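Local structure of guanosine-3',5'-bis(diphosphate) 3'-pyrophosphohydrolase MESH1 (3NQW) at residues Phe9-Tyr15 with Leu56-Leu61; Lys124-Arg129 with Lys168-Phe173. The protein hydrolyses the alarmone ppGpp to GDP and diphosphate with the help of manganese and takes part in the starvation response of the fly. One frame throughout, in Å; residues are numbered along the deposited sequence.

Interaction 1 (Phe9-Tyr15 with Leu56-Leu61); sequences FMECLQY and LMAALL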
loop_
_atom_site.group_PDB
_atom_site.type_symbol
_atom_site.label_atom_id
_atom_site.label_comp_id
_atom_site.label_asym_id
_atom_site.label_seq_id
_atom_site.Cartn_x
_atom_site.Cartn_y
_atom_site.Cartn_z
ATOM N N PHE A 9 -0.250 -0.784 12.107
ATOM C CA PHE A 9 0.517 -0.839 10.866
ATOM C C PHE A 9 -0.421 -0.744 9.661
ATOM O O PHE A 9 -0.052 -0.269 8.589
ATOM C CB PHE A 9 1.309 -2.134 10.798
ATOM C CG PHE A 9 2.070 -2.296 9.523
ATOM C CD1 PHE A 9 1.576 -3.095 8.493
ATOM C CD2 PHE A 9 3.303 -1.680 9.358
ATOM C CE1 PHE A 9 2.310 -3.288 7.314
ATOM C CE2 PHE A 9 4.048 -1.864 8.183
ATOM C CZ PHE A 9 3.551 -2.673 7.157
ATOM N N MET A 10 -1.651 -1.181 9.850
ATOM C CA MET A 10 -2.595 -1.148 8.775
ATOM C C MET A 10 -3.194 0.244 8.653
ATOM O O MET A 10 -3.435 0.740 7.541
ATOM C CB MET A 10 -3.643 -2.226 9.019
ATOM C CG MET A 10 -3.050 -3.670 8.973
ATOM S SD MET A 10 -2.114 -4.078 7.436
ATOM C CE MET A 10 -3.371 -3.958 6.164
ATOM N N GLU A 11 -3.415 0.886 9.800
ATOM C CA GLU A 11 -3.954 2.248 9.832
ATOM C C GLU A 11 -2.881 3.211 9.312
ATOM O O GLU A 11 -3.179 4.295 8.789
ATOM C CB GLU A 11 -4.327 2.629 11.255
ATOM C CG GLU A 11 -5.132 3.889 11.290
ATOM C CD GLU A 11 -5.266 4.432 12.680
ATOM O OE1 GLU A 11 -4.311 4.296 13.476
ATOM O OE2 GLU A 11 -6.322 5.014 12.977
ATOM N N CYS A 12 -1.629 2.798 9.482
ATOM C CA CYS A 12 -0.516 3.581 9.013
ATOM C C CYS A 12 -0.357 3.384 7.507
ATOM O O CYS A 12 -0.084 4.333 6.765
ATOM C CB CYS A 12 0.761 3.171 9.729
ATOM S SG CYS A 12 2.204 4.049 9.099
ATOM N N LEU A 13 -0.518 2.141 7.058
ATOM C CA LEU A 13 -0.417 1.801 5.638
ATOM C C LEU A 13 -1.504 2.576 4.915
ATOM O O LEU A 13 -1.285 3.162 3.855
ATOM C CB LEU A 13 -0.675 0.308 5.426
ATOM C CG LEU A 13 -0.098 -0.404 4.199
ATOM C CD1 LEU A 13 -1.107 -1.430 3.721
ATOM C CD2 LEU A 13 0.224 0.587 3.108
ATOM N N GLN A 14 -2.688 2.551 5.518
ATOM C CA GLN A 14 -3.864 3.229 4.998
ATOM C C GLN A 14 -3.626 4.728 4.965
ATOM O O GLN A 14 -3.934 5.403 3.984
ATOM C CB GLN A 14 -5.058 2.920 5.897
ATOM C CG GLN A 14 -6.396 3.411 5.363
ATOM C CD GLN A 14 -7.578 2.904 6.197
ATOM O OE1 GLN A 14 -7.940 3.486 7.232
ATOM N NE2 GLN A 14 -8.168 1.795 5.756
ATOM N N TYR A 15 -3.058 5.243 6.045
ATOM C CA TYR A 15 -2.794 6.664 6.139
ATOM C C TYR A 15 -1.770 7.115 5.091
ATOM O O TYR A 15 -1.974 8.110 4.399
ATOM C CB TYR A 15 -2.322 6.989 7.549
ATOM C CG TYR A 15 -2.083 8.450 7.771
ATOM C CD1 TYR A 15 -0.815 8.920 8.097
ATOM C CD2 TYR A 15 -3.126 9.368 7.671
ATOM C CE1 TYR A 15 -0.588 10.264 8.322
ATOM C CE2 TYR A 15 -2.906 10.715 7.896
ATOM C CZ TYR A 15 -1.634 11.155 8.221
ATOM O OH TYR A 15 -1.404 12.492 8.444
ATOM N N LEU A 56 9.108 -0.225 10.184
ATOM C CA LEU A 56 8.247 -0.487 9.037
ATOM C C LEU A 56 7.234 0.640 8.812
ATOM O O LEU A 56 7.134 1.185 7.717
ATOM C CB LEU A 56 7.522 -1.823 9.230
ATOM C CG LEU A 56 8.435 -3.048 9.333
ATOM C CD1 LEU A 56 7.603 -4.281 9.652
ATOM C CD2 LEU A 56 9.209 -3.233 8.029
ATOM N N MET A 57 6.482 0.996 9.843
ATOM C CA MET A 57 5.517 2.069 9.698
ATOM C C MET A 57 6.242 3.382 9.402
ATOM O O MET A 57 5.839 4.127 8.519
ATOM C CB MET A 57 4.691 2.198 10.965
ATOM C CG MET A 57 4.004 0.911 11.375
ATOM S SD MET A 57 3.433 1.041 13.070
ATOM C CE MET A 57 2.028 2.048 12.836
ATOM N N ALA A 58 7.314 3.664 10.132
ATOM C CA ALA A 58 8.060 4.890 9.907
ATOM C C ALA A 58 8.419 5.014 8.418
ATOM O O ALA A 58 8.337 6.098 7.836
ATOM C CB ALA A 58 9.328 4.906 10.778
ATOM N N ALA A 59 8.806 3.894 7.803
ATOM C CA ALA A 59 9.176 3.857 6.379
ATOM C C ALA A 59 7.965 4.141 5.491
ATOM O O ALA A 59 8.075 4.846 4.491
ATOM C CB ALA A 59 9.769 2.500 6.022
ATOM N N LEU A 60 6.814 3.589 5.849
ATOM C CA LEU A 60 5.609 3.838 5.072
ATOM C C LEU A 60 5.284 5.343 5.092
ATOM O O LEU A 60 4.699 5.891 4.148
ATOM C CB LEU A 60 4.428 3.034 5.640
ATOM C CG LEU A 60 4.370 1.550 5.247
ATOM C CD1 LEU A 60 3.218 0.848 5.929
ATOM C CD2 LEU A 60 4.234 1.440 3.744
ATOM N N LEU A 61 5.724 5.999 6.167
ATOM C CA LEU A 61 5.489 7.420 6.418
ATOM C C LEU A 61 6.705 8.332 6.267
ATOM O O LEU A 61 6.658 9.503 6.648
ATOM C CB LEU A 61 4.945 7.589 7.831
ATOM C CG LEU A 61 3.675 6.832 8.208
ATOM C CD1 LEU A 61 3.307 7.203 9.615
ATOM C CD2 LEU A 61 2.532 7.166 7.250
#

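Interaction 2 (Lys124-Arg129 with Lys168-Phe173); sequences KLDNLR and KLDEIF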
loop_
_atom_site.group_PDB
_atom_site.type_symbol
_atom_site.label_atom_id
_atom_site.label_comp_id
_atom_site.label_asym_id
_atom_site.label_seq_id
_atom_site.Cartn_x
_atom_site.Cartn_y
_atom_site.Cartn_z
ATOM N N LYS A 124 16.982 5.395 -0.403
ATOM C CA LYS A 124 17.922 5.611 -1.486
ATOM C C LYS A 124 17.887 4.422 -2.442
ATOM O O LYS A 124 17.659 4.598 -3.637
ATOM C CB LYS A 124 19.342 5.807 -0.952
ATOM C CG LYS A 124 19.543 7.107 -0.170
ATOM C CD LYS A 124 19.274 8.355 -1.016
ATOM C CE LYS A 124 19.418 9.600 -0.158
ATOM N NZ LYS A 124 18.535 9.480 1.054
ATOM N N LEU A 125 18.088 3.213 -1.924
ATOM C CA LEU A 125 18.074 2.033 -2.781
ATOM C C LEU A 125 16.899 2.054 -3.750
ATOM O O LEU A 125 17.096 1.967 -4.963
ATOM C CB LEU A 125 18.025 0.754 -1.947
ATOM C CG LEU A 125 18.107 -0.573 -2.715
ATOM C CD1 LEU A 125 19.273 -0.585 -3.685
ATOM C CD2 LEU A 125 18.248 -1.705 -1.698
ATOM N N ASP A 126 15.685 2.181 -3.221
ATOM C CA ASP A 126 14.502 2.206 -4.069
ATOM C C ASP A 126 14.604 3.267 -5.166
ATOM O O ASP A 126 14.516 2.956 -6.353
ATOM C CB ASP A 126 13.233 2.448 -3.244
ATOM C CG ASP A 126 11.986 2.516 -4.112
ATOM O OD1 ASP A 126 11.646 1.502 -4.763
ATOM O OD2 ASP A 126 11.345 3.588 -4.151
ATOM N N ASN A 127 14.791 4.520 -4.776
ATOM C CA ASN A 127 14.891 5.587 -5.759
ATOM C C ASN A 127 15.919 5.268 -6.828
ATOM O O ASN A 127 15.625 5.354 -8.014
ATOM C CB ASN A 127 15.243 6.906 -5.075
ATOM C CG ASN A 127 14.101 7.459 -4.259
ATOM O OD1 ASN A 127 14.314 8.081 -3.214
ATOM N ND2 ASN A 127 12.874 7.249 -4.734
ATOM N N LEU A 128 17.121 4.893 -6.407
ATOM C CA LEU A 128 18.170 4.571 -7.359
ATOM C C LEU A 128 17.708 3.527 -8.354
ATOM O O LEU A 128 17.831 3.710 -9.563
ATOM C CB LEU A 128 19.414 4.071 -6.639
ATOM C CG LEU A 128 20.227 5.168 -5.951
ATOM C CD1 LEU A 128 21.548 4.592 -5.489
ATOM C CD2 LEU A 128 20.472 6.316 -6.918
ATOM N N ARG A 129 17.183 2.429 -7.832
ATOM C CA ARG A 129 16.680 1.369 -8.675
ATOM C C ARG A 129 15.800 1.936 -9.772
ATOM O O ARG A 129 15.809 1.448 -10.898
ATOM C CB ARG A 129 15.896 0.380 -7.833
ATOM C CG ARG A 129 16.792 -0.510 -7.015
ATOM C CD ARG A 129 15.977 -1.299 -6.044
ATOM N NE ARG A 129 16.680 -2.472 -5.565
ATOM C CZ ARG A 129 16.278 -3.186 -4.524
ATOM N NH1 ARG A 129 15.182 -2.825 -3.864
ATOM N NH2 ARG A 129 16.959 -4.260 -4.158
ATOM N N LYS A 168 23.886 -4.038 -1.751
ATOM C CA LYS A 168 23.104 -3.826 -2.955
ATOM C C LYS A 168 23.330 -2.405 -3.449
ATOM O O LYS A 168 23.480 -2.174 -4.646
ATOM C CB LYS A 168 21.630 -4.069 -2.666
ATOM C CG LYS A 168 21.364 -5.496 -2.255
ATOM C CD LYS A 168 20.203 -5.596 -1.302
ATOM C CE LYS A 168 19.759 -7.033 -1.137
ATOM N NZ LYS A 168 18.879 -7.499 -2.244
ATOM N N LEU A 169 23.353 -1.448 -2.528
ATOM C CA LEU A 169 23.594 -0.062 -2.900
ATOM C C LEU A 169 24.827 -0.046 -3.778
ATOM O O LEU A 169 24.818 0.528 -4.854
ATOM C CB LEU A 169 23.838 0.781 -1.653
ATOM C CG LEU A 169 22.543 1.213 -0.986
ATOM C CD1 LEU A 169 22.774 1.475 0.490
ATOM C CD2 LEU A 169 21.992 2.434 -1.717
ATOM N N ASP A 170 25.879 -0.696 -3.299
ATOM C CA ASP A 170 27.136 -0.780 -4.019
ATOM C C ASP A 170 26.971 -1.404 -5.389
ATOM O O ASP A 170 27.693 -1.065 -6.328
ATOM C CB ASP A 170 28.137 -1.593 -3.213
ATOM C CG ASP A 170 28.634 -0.844 -2.008
ATOM O OD1 ASP A 170 28.731 -1.462 -0.920
ATOM O OD2 ASP A 170 28.934 0.369 -2.158
ATOM N N GLU A 171 26.036 -2.337 -5.492
ATOM C CA GLU A 171 25.773 -2.991 -6.755
ATOM C C GLU A 171 25.333 -1.987 -7.803
ATOM O O GLU A 171 25.679 -2.110 -8.974
ATOM C CB GLU A 171 24.710 -4.066 -6.562
ATOM C CG GLU A 171 25.273 -5.291 -5.879
ATOM C CD GLU A 171 26.358 -5.944 -6.726
ATOM O OE1 GLU A 171 26.011 -6.734 -7.636
ATOM O OE2 GLU A 171 27.555 -5.643 -6.500
ATOM N N ILE A 172 24.567 -0.993 -7.365
ATOM C CA ILE A 172 24.067 0.057 -8.244
ATOM C C ILE A 172 25.167 1.088 -8.525
ATOM O O ILE A 172 25.182 1.708 -9.585
ATOM C CB ILE A 172 22.827 0.750 -7.613
ATOM C CG1 ILE A 172 21.712 -0.286 -7.416
ATOM C CG2 ILE A 172 22.339 1.880 -8.500
ATOM C CD1 ILE A 172 20.458 0.252 -6.740
ATOM N N PHE A 173 26.098 1.243 -7.587
ATOM C CA PHE A 173 27.184 2.198 -7.739
ATOM C C PHE A 173 28.334 1.672 -8.600
ATOM O O PHE A 173 28.931 2.439 -9.357
ATOM C CB PHE A 173 27.733 2.618 -6.368
ATOM C CG PHE A 173 26.765 3.421 -5.523
ATOM C CD1 PHE A 173 26.022 4.464 -6.070
ATOM C CD2 PHE A 173 26.651 3.168 -4.160
ATOM C CE1 PHE A 173 25.184 5.243 -5.272
ATOM C CE2 PHE A 173 25.820 3.939 -3.361
ATOM C CZ PHE A 173 25.087 4.978 -3.919
#

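Interaction 1 (Phe9-Tyr15 with Leu56-Leu61)
Two nearly parallel helical segments, their axes 9.3 Å apart and inclined by 11°, pack here through apolar side chains alone. Phe9, in the t rotamer, swings its ring across to the second helix: CD2 lies 3.4 Å from CG of Met57, which meets the ring at its edge, while CE2 comes within 3.6 Å of both Leu56 CB and Leu60 CD1. One turn on, Cys12 directs its CA-to-CB bond toward the other segment. Its SG sits 3.3 Å from Leu61 CG, and its CB is 3.5 Å from Met57 CE, so the small thiol fills the space between these two larger side chains. Leu13 turns its CA-to-CB bond away, yet its CG still touches Leu60 CD1 at 3.9 Å. Tyr15 closes the row, the edge of its ring (CD1) 3.9 Å from Leu61 CD2. Phe79 of helix 72-79 covers Cys12 and Met57, and Met10 of the second subunit packs on Phe9. Leu61 is the first residue to leave helical geometry, directly before His62 and Asp63 of the metal-binding motif. The arrangement thus belongs to the all-helical HD fold, in which the N-terminal helix packs against the helix that leads into the His-Asp pair.

Interaction 2 (Lys124-Arg129 with Lys168-Phe173)
Lys168 opens the contact on helix 163-176 with the aliphatic part of its side chain, CB resting 4.2 Å from CD2 of Leu125. Its NZ stands 4.2 Å from NH2 of Arg129, two like charges that are reconciled by Glu47, whose carboxylate forms a salt bridge with each. At Leu169 the backbones come close, Leu169 CA being 5.9 Å from Leu125 CA. Leu169 CD2 sits among several neighbours: 4.0 Å from the backbone N of Leu125, and 4.4 Å from both Leu128 CD1 and Lys124 CB. Ile172 then directs its CA-to-CB bond toward helix 114-133 and has 71 Å² covered by the other segment, just ahead of Leu128. Its CD1 reaches Leu125 CD1 at 3.4 Å, Arg129 CG at 3.8 Å and Leu128 CB at 4.0 Å, lying amid one arginine stem and two leucines. Phe173 ends the row with CE1 3.7 Å from Leu128 CD1. The axes run 10.1 Å apart and cross at 29°, and Leu128 also packs on Tyr147 and Phe148 of helix 141-158. With no hydrogen bond between the segments, cohesion comes from leucine and isoleucine packing, while the basic pair at the margin depends on an acidic residue from elsewhere in the chain. The chemistry therefore implies an apolar seam with a charged border, joining helix 163-176 to helix 114-133, which itself carries the metal ligand Asp123.

Interactions 1 and 2 lie on opposite sides of the chain's centre, their own centres 23 Å apart, and share no helix. Both are mostly buried pairings of helices running in broadly the same direction, without a hydrogen bond across either, but they differ at their margins. Interaction 1 is apolar throughout and lies beside the second subunit; interaction 2 has a basic, partly exposed border and is not touched by that subunit. Helix 34-45, which carries the metal ligand His36, lies against both: its Ser41 meets Leu60 and its Ile43 meets Arg129. Each contact also has a segment next in sequence to a different part of the manganese site, 56-61 preceding His62 and Asp63, and 124-129 following Asp123.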